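Local coordinates for hyaluronidase-phage associated (Streptococcus pyogenes, PDB 2WB3) that cleaves hyaluronan by lyase chemistry as part of the phage tail fibre, probably helping the phage through the streptococcal hyaluronan capsule, at the interface of chains A and B. Residues are numbered along the deposited sequence; one frame, centred on the assembly and turned at random. Chains: chain A/B, Hyaluronidase-phage associated.

The interface of chains A and B. Residues chain A 96, 98, 105-106; chain B 85, 95-96, 108, 112.
A:Ile98 presses its CG2 methyl against B:Met95, the two side chains lying antiparallel alongside each other; the approach to B:Met95 CB, 3.3 Å, is closer than carbons normally pack. A:Ile98 is the central side chain of this apolar patch, with 73 Å² of its surface hidden by chain B: CG2 faces B:Met95, while CG1 and CD1 along the other branch face B:Ile85 and B:Val108. B:Met95 is bent at chi2 and chi3, which curls its chain back so that CE also lies near the CG2 methyl. With chi1 at -65°, the CG1 branch of A:Ile98 is turned away from its own carbonyl carbon and runs beside B:Ile85, both side chains pointing the same way; CG1 is 3.9 Å from B:Ile85 CD1. At the end of that branch, A:Ile98 CD1 meets B:Val108 CG1 tip to tip at 3.9 Å. B:Val108 also reaches A:Phe106, which it crosses at about a right angle: its CG2 stands over the centre of the ring, 3.9 Å from the centroid, a CH-pi contact, while CG1 touches A:Phe106 CB at 3.7 Å. Nearby, B:Gly112 lays its CA against A:Lys105 CB at 3.6 Å. A:Leu96 CD2 and B:Leu96 CD2 meet more loosely, at 4.2 Å. A:Ile98, in strand 96-100, forms a parallel bridge with B:Ile85 of strand 83-86, so strands of different chains pair here, as expected where subunits intertwine in the triple-stranded beta-helix of this tail-fibre lyase.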
# COMPACT_ATOMS: atom_id res chain seq x y z
N LEU A 96 0.50 19.09 24.78
CA LEU A 96 -0.88 18.64 24.58
C LEU A 96 -1.73 19.91 24.57
O LEU A 96 -1.70 20.72 25.53
CB LEU A 96 -1.33 17.66 25.70
CG LEU A 96 -2.86 17.42 25.77
CD1 LEU A 96 -3.30 16.77 24.46
CD2 LEU A 96 -3.29 16.60 26.99
N ILE A 98 -5.63 21.26 23.76
CA ILE A 98 -7.01 20.80 23.45
C ILE A 98 -7.90 22.00 23.22
O ILE A 98 -7.98 22.86 24.10
CB ILE A 98 -7.56 19.92 24.56
CG1 ILE A 98 -6.74 18.61 24.68
CG2 ILE A 98 -9.08 19.67 24.33
CD1 ILE A 98 -7.11 17.77 25.90
N LYS A 105 -9.05 25.09 25.44
CA LYS A 105 -9.78 24.66 26.60
C LYS A 105 -8.88 24.05 27.67
O LYS A 105 -9.14 24.18 28.86
CB LYS A 105 -10.83 23.63 26.16
CG LYS A 105 -11.84 24.15 25.16
CD LYS A 105 -12.57 25.29 25.78
CE LYS A 105 -13.85 25.65 25.05
NZ LYS A 105 -14.60 26.69 25.80
N PHE A 106 -7.84 23.36 27.26
CA PHE A 106 -6.93 22.72 28.20
C PHE A 106 -5.61 22.56 27.49
O PHE A 106 -5.59 22.20 26.32
CB PHE A 106 -7.46 21.31 28.56
CG PHE A 106 -6.60 20.55 29.54
CD1 PHE A 106 -6.86 20.60 30.90
CD2 PHE A 106 -5.56 19.75 29.12
CE1 PHE A 106 -6.07 19.92 31.79
CE2 PHE A 106 -4.74 19.04 30.04
CZ PHE A 106 -5.03 19.14 31.37
N ILE B 85 -5.59 18.80 19.61
CA ILE B 85 -6.96 18.26 19.44
C ILE B 85 -7.95 19.39 19.30
O ILE B 85 -8.01 20.26 20.13
CB ILE B 85 -7.37 17.47 20.65
CG1 ILE B 85 -6.47 16.25 20.84
CG2 ILE B 85 -8.84 16.95 20.51
CD1 ILE B 85 -6.64 15.67 22.19
N MET B 95 -12.77 15.44 25.38
CA MET B 95 -11.66 15.61 24.44
C MET B 95 -10.54 14.54 24.66
O MET B 95 -9.88 14.10 23.70
CB MET B 95 -11.11 17.03 24.57
CG MET B 95 -12.19 18.14 24.47
SD MET B 95 -13.13 18.04 22.94
CE MET B 95 -11.90 18.49 21.78
N LEU B 96 -10.35 14.15 25.91
CA LEU B 96 -9.35 13.14 26.31
C LEU B 96 -10.02 12.31 27.41
O LEU B 96 -10.48 12.85 28.44
CB LEU B 96 -8.04 13.80 26.81
CG LEU B 96 -7.09 12.85 27.58
CD1 LEU B 96 -6.64 11.75 26.61
CD2 LEU B 96 -5.89 13.57 28.21
N VAL B 108 -10.58 14.97 30.21
CA VAL B 108 -10.69 16.38 29.95
C VAL B 108 -11.99 16.57 29.13
O VAL B 108 -12.15 16.00 28.07
CB VAL B 108 -9.49 16.90 29.18
CG1 VAL B 108 -9.71 18.36 28.75
CG2 VAL B 108 -8.22 16.79 30.05
N GLY B 112 -12.97 21.87 28.83
CA GLY B 112 -11.60 21.99 29.33
C GLY B 112 -11.48 21.67 30.79
O GLY B 112 -10.38 21.68 31.33